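Side-chain contacts in tricorn protease (PDB 1K32), which degrades peptides as a serine protease with gated substrate access, probably acting on products released by the proteasome: residues 157-161 against 162-166; 429-432 against 433-436; 693-696 against 697-700; 1020-1023 against 1024-1028; 353-357 against 358-362. All blocks are in the same frame, centred on the assembly; numbering follows the deposited sequence.

Contact 1 of 5, residues 157-161 against 162-166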
# COMPACT_ATOMS: atom_id res chain seq x y z
N ILE A 157 -69.75 -22.86 -2.65
CA ILE A 157 -71.01 -22.21 -2.91
C ILE A 157 -71.78 -23.11 -3.86
O ILE A 157 -71.26 -23.52 -4.90
CB ILE A 157 -70.88 -20.80 -3.55
CG1 ILE A 157 -72.28 -20.23 -3.79
CG2 ILE A 157 -70.11 -20.86 -4.87
CD1 ILE A 157 -72.33 -18.73 -3.94
N LEU A 158 -73.00 -23.46 -3.47
CA LEU A 158 -73.86 -24.29 -4.28
C LEU A 158 -75.13 -23.50 -4.55
O LEU A 158 -75.43 -22.54 -3.85
CB LEU A 158 -74.19 -25.58 -3.54
CG LEU A 158 -73.01 -26.30 -2.89
CD1 LEU A 158 -73.52 -27.49 -2.09
CD2 LEU A 158 -72.02 -26.75 -3.96
N PHE A 159 -75.87 -23.90 -5.57
CA PHE A 159 -77.10 -23.21 -5.91
C PHE A 159 -78.22 -24.22 -6.00
O PHE A 159 -78.08 -25.25 -6.65
CB PHE A 159 -76.96 -22.47 -7.24
CG PHE A 159 -75.90 -21.40 -7.23
CD1 PHE A 159 -74.56 -21.74 -7.22
CD2 PHE A 159 -76.26 -20.06 -7.24
CE1 PHE A 159 -73.57 -20.74 -7.22
CE2 PHE A 159 -75.30 -19.06 -7.23
CZ PHE A 159 -73.94 -19.40 -7.22
N ALA A 160 -79.32 -23.93 -5.33
CA ALA A 160 -80.47 -24.81 -5.34
C ALA A 160 -81.74 -23.97 -5.43
O ALA A 160 -81.94 -23.03 -4.66
CB ALA A 160 -80.49 -25.64 -4.07
N ASP A 161 -82.58 -24.32 -6.39
CA ASP A 161 -83.84 -23.61 -6.58
C ASP A 161 -83.62 -22.10 -6.56
O ASP A 161 -84.43 -21.35 -6.03
CB ASP A 161 -84.81 -24.02 -5.48
CG ASP A 161 -84.93 -25.52 -5.35
OD1 ASP A 161 -85.29 -26.17 -6.36
OD2 ASP A 161 -84.66 -26.05 -4.25
N GLY A 162 -82.52 -21.66 -7.15
CA GLY A 162 -82.22 -20.24 -7.20
C GLY A 162 -81.49 -19.68 -5.99
O GLY A 162 -80.83 -18.65 -6.10
N ARG A 163 -81.59 -20.33 -4.83
CA ARG A 163 -80.90 -19.78 -3.67
C ARG A 163 -79.49 -20.30 -3.46
O ARG A 163 -79.18 -21.46 -3.75
CB ARG A 163 -81.73 -19.96 -2.39
CG ARG A 163 -82.49 -21.24 -2.28
CD ARG A 163 -83.23 -21.27 -0.95
NE ARG A 163 -83.84 -22.56 -0.68
CZ ARG A 163 -84.22 -22.97 0.52
NH1 ARG A 163 -84.77 -24.17 0.66
NH2 ARG A 163 -84.04 -22.20 1.58
N ARG A 164 -78.63 -19.41 -2.97
CA ARG A 164 -77.23 -19.73 -2.73
C ARG A 164 -77.01 -20.49 -1.42
O ARG A 164 -77.58 -20.15 -0.39
CB ARG A 164 -76.40 -18.44 -2.70
CG ARG A 164 -76.68 -17.49 -3.88
CD ARG A 164 -75.60 -16.41 -4.00
NE ARG A 164 -76.12 -15.06 -4.12
CZ ARG A 164 -77.01 -14.52 -3.30
NH1 ARG A 164 -77.43 -13.28 -3.47
NH2 ARG A 164 -77.49 -15.24 -2.30
N VAL A 165 -76.18 -21.53 -1.49
CA VAL A 165 -75.83 -22.34 -0.32
C VAL A 165 -74.35 -22.07 -0.08
O VAL A 165 -73.52 -22.24 -0.98
CB VAL A 165 -76.05 -23.85 -0.55
CG1 VAL A 165 -75.78 -24.61 0.75
CG2 VAL A 165 -77.48 -24.11 -1.01
N ILE A 166 -74.01 -21.64 1.12
CA ILE A 166 -72.63 -21.30 1.40
C ILE A 166 -71.96 -22.17 2.45
O ILE A 166 -72.47 -22.36 3.55
CB ILE A 166 -72.53 -19.81 1.80
CG1 ILE A 166 -72.93 -18.96 0.58
CG2 ILE A 166 -71.13 -19.48 2.30
CD1 ILE A 166 -73.10 -17.49 0.85
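R164 lies alongside I157 and reaches past the ring of F159, on the same face of the hairpin. Its CB starts opposite F159 in a non-hydrogen-bonded antiparallel pair. With chi1 at -48°, CG sits beside the backbone N, and from there it comes within 3.9 Å of F159 CE2, the guanidinium plane ending 54° from the ring plane. CD stands 4.2 Å from F159 CE2 and 4.0 Å from I157 CD1, which is carried over by a CG1 anti to the I157 nitrogen. The arginine chain then bends at chi3, and at its tip NH2 makes a salt bridge to E190. The strands are 156-160 and 163-168, an antiparallel hairpin at one edge of a four-stranded sheet of the kind that forms a beta-propeller blade. A type I' turn from A160 to R163 closes it, with D161 and G162 at the corner, both at positive phi, as this turn type requires. L158 and V165 form a hydrogen-bonded pair: V165 N reaches L158 O at 2.7 Å, and L158 N reaches V165 O at 2.8 Å. On the face that carries L158 and V165, their CB atoms touch, L158 CB to V165 CB at 3.9 Å, with I211 of a neighbouring strand packed against both. Next to the turn, A160 N donates to R163 O at 2.9 Å, while R163 CG lies 3.0 Å from A160 O and its guanidinium goes on to the backbone O of E190.

Contact 2 of 5, residues 429-432 against 433-436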
# COMPACT_ATOMS: atom_id res chain seq x y z
N SER A 429 -11.70 -30.81 27.16
CA SER A 429 -10.33 -30.30 27.29
C SER A 429 -9.38 -31.04 26.35
O SER A 429 -9.61 -32.22 26.04
CB SER A 429 -9.82 -30.41 28.74
OG SER A 429 -9.86 -31.75 29.22
N ASP A 430 -8.33 -30.37 25.89
CA ASP A 430 -7.38 -30.99 24.97
C ASP A 430 -6.68 -32.23 25.52
O ASP A 430 -6.30 -33.10 24.74
CB ASP A 430 -6.32 -29.99 24.51
CG ASP A 430 -6.85 -29.01 23.47
OD1 ASP A 430 -6.01 -28.44 22.74
OD2 ASP A 430 -8.08 -28.81 23.39
N ASN A 431 -6.50 -32.31 26.83
CA ASN A 431 -5.85 -33.48 27.42
C ASN A 431 -6.90 -34.55 27.76
O ASN A 431 -6.60 -35.53 28.44
CB ASN A 431 -5.06 -33.09 28.68
CG ASN A 431 -5.94 -32.52 29.78
OD1 ASN A 431 -7.16 -32.67 29.76
ND2 ASN A 431 -5.32 -31.86 30.75
N SER A 432 -8.12 -34.35 27.26
CA SER A 432 -9.23 -35.30 27.45
C SER A 432 -9.62 -35.58 28.90
O SER A 432 -10.31 -36.57 29.18
CB SER A 432 -8.90 -36.62 26.75
OG SER A 432 -8.60 -36.41 25.38
N ARG A 433 -9.22 -34.71 29.82
CA ARG A 433 -9.54 -34.93 31.23
C ARG A 433 -10.86 -34.33 31.75
O ARG A 433 -11.50 -34.92 32.62
CB ARG A 433 -8.38 -34.45 32.10
CG ARG A 433 -8.68 -34.54 33.58
CD ARG A 433 -7.42 -34.57 34.41
NE ARG A 433 -7.73 -34.52 35.83
CZ ARG A 433 -6.82 -34.52 36.79
NH1 ARG A 433 -7.20 -34.46 38.06
NH2 ARG A 433 -5.53 -34.59 36.49
N PHE A 434 -11.25 -33.18 31.22
CA PHE A 434 -12.47 -32.52 31.69
C PHE A 434 -13.51 -32.29 30.59
O PHE A 434 -13.18 -32.13 29.41
CB PHE A 434 -12.15 -31.16 32.32
CG PHE A 434 -10.96 -31.15 33.22
CD1 PHE A 434 -9.71 -30.76 32.75
CD2 PHE A 434 -11.07 -31.54 34.55
CE1 PHE A 434 -8.60 -30.74 33.60
CE2 PHE A 434 -9.96 -31.53 35.40
CZ PHE A 434 -8.73 -31.13 34.92
N ILE A 435 -14.76 -32.26 31.01
CA ILE A 435 -15.87 -32.01 30.11
C ILE A 435 -16.67 -30.90 30.80
O ILE A 435 -17.18 -31.08 31.90
CB ILE A 435 -16.75 -33.28 29.92
CG1 ILE A 435 -15.88 -34.43 29.39
CG2 ILE A 435 -17.90 -32.99 28.95
CD1 ILE A 435 -16.61 -35.75 29.20
N ALA A 436 -16.74 -29.74 30.16
CA ALA A 436 -17.49 -28.62 30.71
C ALA A 436 -18.75 -28.48 29.89
O ALA A 436 -18.71 -28.59 28.67
CB ALA A 436 -16.66 -27.33 30.63
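S429 and N431 both hold their side chains between the backbone N and the carbonyl carbon, chi1 58° and 62°, and this turns S429 OG and N431 OD1 inward toward the backbone N-H groups of F434 and R433. S429 OG takes the F434 N-H at 2.8 Å in a nearly straight bond (172°) and itself donates to N431 OD1 at 2.9 Å. N431 OD1 accepts a second hydrogen bond, from R433 N, also at 2.9 Å, giving an Asx turn; the two donors come from opposite faces of the amide plane, so OD1 is held from both faces of the amide. R433 CB sits 3.2 Å from the same oxygen, N431 OD1. The segment is the link between strands 426-428 and 434-441 of a four-stranded antiparallel sheet in the propeller fold, and its type I turn from S429 to S432 is closed by S432 N to S429 O. Strand pairing begins at once: S429 N donates to F434 O at 3.0 Å. R433 then lays its CG 3.6 Å above the centre of the F434 ring before its extended chain runs to E460 and D458, while Y540 meets F434 edge-to-face.

Contact 3 of 5, residues 693-696 against 697-700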
# COMPACT_ATOMS: atom_id res chain seq x y z
N ARG A 693 -48.81 -47.05 7.17
CA ARG A 693 -47.57 -47.60 6.63
C ARG A 693 -47.91 -48.38 5.35
O ARG A 693 -47.11 -48.46 4.43
CB ARG A 693 -46.90 -48.51 7.67
CG ARG A 693 -45.56 -49.09 7.22
CD ARG A 693 -45.73 -50.47 6.64
NE ARG A 693 -44.46 -51.06 6.22
CZ ARG A 693 -43.87 -50.82 5.05
NH1 ARG A 693 -42.72 -51.40 4.76
NH2 ARG A 693 -44.45 -50.02 4.16
N ASN A 694 -49.12 -48.93 5.27
CA ASN A 694 -49.51 -49.70 4.09
C ASN A 694 -49.75 -48.84 2.85
O ASN A 694 -49.72 -49.33 1.72
CB ASN A 694 -50.76 -50.54 4.36
CG ASN A 694 -50.47 -51.74 5.27
OD1 ASN A 694 -49.35 -52.23 5.31
ND2 ASN A 694 -51.49 -52.20 5.98
N LEU A 695 -50.02 -47.55 3.06
CA LEU A 695 -50.25 -46.66 1.93
C LEU A 695 -48.94 -46.10 1.39
O LEU A 695 -48.89 -45.58 0.28
CB LEU A 695 -51.13 -45.49 2.34
CG LEU A 695 -52.53 -45.83 2.83
CD1 LEU A 695 -53.21 -44.52 3.23
CD2 LEU A 695 -53.31 -46.58 1.74
N VAL A 696 -47.88 -46.21 2.18
CA VAL A 696 -46.59 -45.69 1.76
C VAL A 696 -46.10 -46.22 0.41
O VAL A 696 -45.65 -45.44 -0.43
CB VAL A 696 -45.53 -45.95 2.84
CG1 VAL A 696 -44.15 -45.49 2.35
CG2 VAL A 696 -45.91 -45.20 4.11
N PRO A 697 -46.19 -47.55 0.18
CA PRO A 697 -45.73 -48.06 -1.12
C PRO A 697 -46.55 -47.57 -2.33
O PRO A 697 -46.09 -47.66 -3.47
CB PRO A 697 -45.76 -49.58 -0.93
CG PRO A 697 -46.79 -49.79 0.15
CD PRO A 697 -46.53 -48.65 1.10
N LEU A 698 -47.74 -47.05 -2.08
CA LEU A 698 -48.58 -46.53 -3.17
C LEU A 698 -48.10 -45.13 -3.58
O LEU A 698 -48.43 -44.65 -4.65
CB LEU A 698 -50.05 -46.43 -2.75
CG LEU A 698 -50.76 -47.61 -2.09
CD1 LEU A 698 -52.24 -47.27 -1.93
CD2 LEU A 698 -50.61 -48.86 -2.92
N CYS A 699 -47.34 -44.48 -2.71
CA CYS A 699 -46.84 -43.13 -2.97
C CYS A 699 -45.67 -43.10 -3.94
O CYS A 699 -44.71 -43.86 -3.81
CB CYS A 699 -46.42 -42.46 -1.66
SG CYS A 699 -47.76 -42.27 -0.49
N LYS A 700 -45.76 -42.21 -4.91
CA LYS A 700 -44.71 -42.05 -5.91
C LYS A 700 -44.11 -40.65 -5.87
O LYS A 700 -43.01 -40.43 -6.35
CB LYS A 700 -45.25 -42.32 -7.31
CG LYS A 700 -45.03 -43.73 -7.80
CD LYS A 700 -45.74 -44.76 -6.96
CE LYS A 700 -45.54 -46.15 -7.53
NZ LYS A 700 -46.15 -47.20 -6.66
O HOH W 1 -43.16 -45.48 -1.47
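P697 and L698 fold back over L695 and V696 in a short 3-10 turn, a local packing of neighbours in the connection between helix 678-693 and helix 702-714 of the C1 domain. Two backbone bonds define it, both reaching three residues back: L698 N to L695 O at 3.0 Å, bent to 140°, and C699 N to V696 O at 3.0 Å. In each the donor stands well above the carbonyl plane, as tight winding demands. V696 O has another partner, a water at 2.7 Å that also donates to C699 O, so it bridges the carbonyls of V696 and C699. The side chains follow the winding. L695 CD2 meets L698 CD1 at 3.9 Å, the two leucines slanting across each other, and L698 CB rests 3.4 Å from L695 O. V696 CB and P697 CD are held 3.4 Å apart largely by the peptide link between them. R693 bends at chi2 (-96°) and brings the edge of its guanidinium to the proline, NH2 lying 3.9 Å from P697 CD, with the two side chains at about a right angle. Buried L695 and C699 lean on V708 of helix 702-714, and V696 on Y664 of helix 656-674. N-H groups bonded to the third residue back, on either side of a proline that has none to give, mark a 3-10 turn connecting helix 678-693 to helix 702-714 in the C1 domain.

Contact 4 of 5, residues 1020-1023 against 1024-1028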
# COMPACT_ATOMS: atom_id res chain seq x y z
N PRO A 1020 -71.08 -6.03 11.58
CA PRO A 1020 -71.87 -6.10 12.82
C PRO A 1020 -71.03 -6.22 14.09
O PRO A 1020 -71.44 -5.76 15.16
CB PRO A 1020 -72.76 -7.31 12.59
CG PRO A 1020 -71.90 -8.20 11.79
CD PRO A 1020 -71.29 -7.25 10.77
N GLN A 1021 -69.86 -6.81 13.97
CA GLN A 1021 -69.01 -7.00 15.14
C GLN A 1021 -68.38 -5.69 15.62
O GLN A 1021 -68.45 -5.38 16.80
CB GLN A 1021 -67.96 -8.07 14.84
CG GLN A 1021 -68.61 -9.45 14.65
CD GLN A 1021 -67.69 -10.48 14.04
OE1 GLN A 1021 -67.92 -11.69 14.18
NE2 GLN A 1021 -66.66 -10.02 13.35
N ILE A 1022 -67.81 -4.91 14.71
CA ILE A 1022 -67.20 -3.65 15.11
C ILE A 1022 -68.27 -2.65 15.55
O ILE A 1022 -68.06 -1.86 16.48
CB ILE A 1022 -66.33 -3.07 13.97
CG1 ILE A 1022 -65.28 -2.13 14.58
CG2 ILE A 1022 -67.21 -2.36 12.94
CD1 ILE A 1022 -64.09 -1.86 13.66
N ASP A 1023 -69.43 -2.68 14.88
CA ASP A 1023 -70.53 -1.80 15.25
C ASP A 1023 -71.02 -2.08 16.67
O ASP A 1023 -71.23 -1.16 17.46
CB ASP A 1023 -71.71 -1.98 14.28
CG ASP A 1023 -71.53 -1.21 13.00
OD1 ASP A 1023 -72.24 -1.53 12.02
OD2 ASP A 1023 -70.69 -0.29 12.97
N TYR A 1024 -71.21 -3.35 17.00
CA TYR A 1024 -71.66 -3.70 18.34
C TYR A 1024 -70.64 -3.25 19.38
O TYR A 1024 -71.02 -2.71 20.42
CB TYR A 1024 -71.88 -5.21 18.48
CG TYR A 1024 -72.46 -5.58 19.83
CD1 TYR A 1024 -73.84 -5.51 20.05
CD2 TYR A 1024 -71.63 -5.93 20.90
CE1 TYR A 1024 -74.38 -5.79 21.31
CE2 TYR A 1024 -72.16 -6.20 22.16
CZ TYR A 1024 -73.53 -6.13 22.36
OH TYR A 1024 -74.06 -6.39 23.61
N ALA A 1025 -69.36 -3.50 19.11
CA ALA A 1025 -68.29 -3.12 20.04
C ALA A 1025 -68.30 -1.62 20.27
O ALA A 1025 -68.13 -1.15 21.39
CB ALA A 1025 -66.92 -3.56 19.49
N ILE A 1026 -68.49 -0.86 19.19
CA ILE A 1026 -68.55 0.59 19.30
C ILE A 1026 -69.77 1.01 20.13
O ILE A 1026 -69.65 1.80 21.08
CB ILE A 1026 -68.64 1.25 17.91
CG1 ILE A 1026 -67.30 1.09 17.17
CG2 ILE A 1026 -68.98 2.74 18.06
CD1 ILE A 1026 -67.35 1.48 15.72
N ASP A 1027 -70.93 0.48 19.79
CA ASP A 1027 -72.15 0.82 20.50
C ASP A 1027 -72.10 0.40 21.97
O ASP A 1027 -72.58 1.12 22.84
CB ASP A 1027 -73.35 0.18 19.81
CG ASP A 1027 -73.58 0.74 18.42
OD1 ASP A 1027 -74.25 0.07 17.60
OD2 ASP A 1027 -73.09 1.86 18.15
N ALA A 1028 -71.50 -0.76 22.23
CA ALA A 1028 -71.41 -1.26 23.60
C ALA A 1028 -70.57 -0.32 24.46
O ALA A 1028 -70.93 -0.03 25.60
CB ALA A 1028 -70.80 -2.67 23.61
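I1022 and I1026 stand one turn apart on helix 1020-1032, the last helix of the chain, which packs against helix 830-848 and the parallel sheet of the S41 peptidase fold. Regular alpha-helical bonds run from each N-H to the carbonyl four residues back: Y1024 N to P1020 O, A1025 N to Q1021 O, I1026 N to I1022 O at 2.9 Å and D1027 N to D1023 O at 2.9 Å. The inward side is close-fitting. I1026 has CG1 beside its backbone N, chi1 -70°, which folds CG1 back over the preceding turn to 3.1 Å from I1022 O; its CD1 then meets I1022 CG1 more loosely, at 4.3 Å. I1022 also packs on N841 and Y844, and V845 backs I1026. A1025, its CB 3.6 Å from Q1021 O, presses on I930 and I932 of strand 928-933. The looser, partly exposed positions are D1023 and D1027, on the flank beside helix 830-848, and Y1024, which points another way; their side chains do not touch one another. Y1024 touches the preceding turn through its CB, 3.4 Å from P1020 O, while the ring leads off toward I1007. The two carboxylates stay apart, D1023 OD2 and D1027 OD1 being 5.9 Å distant, and a shared arginine probably eases their repulsion: R848 forms a salt bridge with D1027 and a long, weak ion pair with D1023, which is also hydrogen-bonded to Y844 OH. D1027 CG itself lies back against the helix, 3.2 Å from D1023 O.

Contact 5 of 5, residues 353-357 against 358-362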
# COMPACT_ATOMS: atom_id res chain seq x y z
N HIS A 353 -25.99 -42.55 13.78
CA HIS A 353 -26.84 -43.22 12.81
C HIS A 353 -28.20 -43.42 13.48
O HIS A 353 -28.28 -44.01 14.57
CB HIS A 353 -26.23 -44.57 12.40
CG HIS A 353 -27.03 -45.30 11.37
ND1 HIS A 353 -27.86 -46.34 11.68
CD2 HIS A 353 -27.16 -45.09 10.04
CE1 HIS A 353 -28.49 -46.75 10.58
NE2 HIS A 353 -28.08 -46.00 9.57
N GLY A 354 -29.25 -42.93 12.84
CA GLY A 354 -30.58 -43.05 13.39
C GLY A 354 -31.42 -44.04 12.62
O GLY A 354 -31.36 -44.12 11.39
N THR A 355 -32.20 -44.81 13.36
CA THR A 355 -33.09 -45.82 12.80
C THR A 355 -34.42 -45.64 13.51
O THR A 355 -34.57 -44.79 14.38
CB THR A 355 -32.59 -47.25 13.08
OG1 THR A 355 -32.59 -47.50 14.49
CG2 THR A 355 -31.18 -47.43 12.55
N ARG A 356 -35.38 -46.47 13.16
CA ARG A 356 -36.69 -46.40 13.78
C ARG A 356 -36.58 -46.70 15.28
O ARG A 356 -37.42 -46.27 16.06
CB ARG A 356 -37.63 -47.39 13.08
CG ARG A 356 -39.08 -47.27 13.46
CD ARG A 356 -39.96 -47.94 12.40
NE ARG A 356 -41.32 -48.18 12.89
CZ ARG A 356 -41.64 -49.13 13.75
NH1 ARG A 356 -42.90 -49.28 14.14
NH2 ARG A 356 -40.69 -49.95 14.21
N GLU A 357 -35.53 -47.41 15.69
CA GLU A 357 -35.35 -47.76 17.10
C GLU A 357 -34.68 -46.67 17.94
O GLU A 357 -34.84 -46.64 19.15
CB GLU A 357 -34.54 -49.06 17.24
CG GLU A 357 -35.20 -50.25 16.57
CD GLU A 357 -36.58 -50.53 17.13
OE1 GLU A 357 -37.33 -51.32 16.53
OE2 GLU A 357 -36.92 -49.95 18.19
N GLY A 358 -33.94 -45.78 17.30
CA GLY A 358 -33.28 -44.72 18.04
C GLY A 358 -31.98 -44.32 17.38
O GLY A 358 -31.76 -44.64 16.22
N ASP A 359 -31.10 -43.65 18.12
CA ASP A 359 -29.84 -43.20 17.54
C ASP A 359 -28.68 -44.01 18.08
O ASP A 359 -28.67 -44.39 19.26
CB ASP A 359 -29.63 -41.71 17.82
CG ASP A 359 -30.55 -40.81 16.98
OD1 ASP A 359 -30.79 -39.66 17.40
OD2 ASP A 359 -31.03 -41.24 15.91
N PHE A 360 -27.71 -44.29 17.22
CA PHE A 360 -26.55 -45.09 17.60
C PHE A 360 -25.25 -44.43 17.17
O PHE A 360 -25.24 -43.61 16.26
CB PHE A 360 -26.65 -46.50 16.98
CG PHE A 360 -27.92 -47.22 17.32
CD1 PHE A 360 -29.11 -46.94 16.64
CD2 PHE A 360 -27.95 -48.17 18.34
CE1 PHE A 360 -30.31 -47.58 16.97
CE2 PHE A 360 -29.14 -48.81 18.69
CZ PHE A 360 -30.32 -48.52 18.00
N LEU A 361 -24.16 -44.78 17.83
CA LEU A 361 -22.85 -44.24 17.50
C LEU A 361 -22.10 -45.21 16.60
O LEU A 361 -22.22 -46.44 16.73
CB LEU A 361 -22.03 -43.98 18.78
CG LEU A 361 -20.70 -43.21 18.75
CD1 LEU A 361 -19.61 -44.05 18.11
CD2 LEU A 361 -20.88 -41.90 18.02
N GLY A 362 -21.34 -44.66 15.67
CA GLY A 362 -20.56 -45.47 14.76
C GLY A 362 -19.26 -44.77 14.46
O GLY A 362 -19.09 -43.59 14.76
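F360 turns its ring edge toward T355, whose OG1 lies 3.4 Å from F360 CE1, the two side chains crossing at about a right angle. The same edge faces H353 O, which sits in the ring plane 3.7 Å from F360 CD1. Farther along the rim, E357 CB comes to 4.3 Å from F360 CZ. What places the threonine hydroxyl is the chi1 of T355, 64°, which sets OG1 over the bend of the chain. There T355 OG1 accepts a hydrogen bond from E357 N at 3.2 Å, an ST turn; OG1 also makes a weak hydrogen bond to G358 O. Behind this lies a type I turn from T355 to G358, joining the two middle strands, 348-355 and 358-365, of a four-stranded antiparallel sheet, a blade of the propeller fold. T355 N donates to G358 O at 2.9 Å, and G358 takes backbone angles, phi 148°, where a beta carbon would collide with E357 O. Next comes the hydrogen-bonded pair of H353 and F360: F360 N to H353 O at 2.7 Å and H353 N to F360 O at 2.8 Å. On the face away from the phenyl ring, D359 OD2 closes to 3.1 Å from G354 CA, an approach that the missing side chain of G354 permits. That carboxylate is held from outside: R339 pairs with OD2, while R972 and the backbone N of V381 reach OD1. Beyond the turn, R356 extends to a cation-pi contact with Y689 of helix 678-693.

Contacts 1, 2 and 5 all join consecutive antiparallel strands of four-stranded sheets: contact 1 uses a type I' turn; contacts 2 and 5 both use type I turns, braced by serine and asparagine side chains in one and by a threonine hydroxyl in the other. Contacts 3 and 4 are helical, one a 3-10 linker, the other an alpha-helix. Every contact mixes buried and more exposed residues; the bend is exposed in contact 1, and carboxylates edge contact 4. Contacts 1 and 2 lie on opposite sides of the chain's centre, about 75 Å between centres. Contacts 3 and 5 come nearest, about 7 Å between closest atoms, without touching.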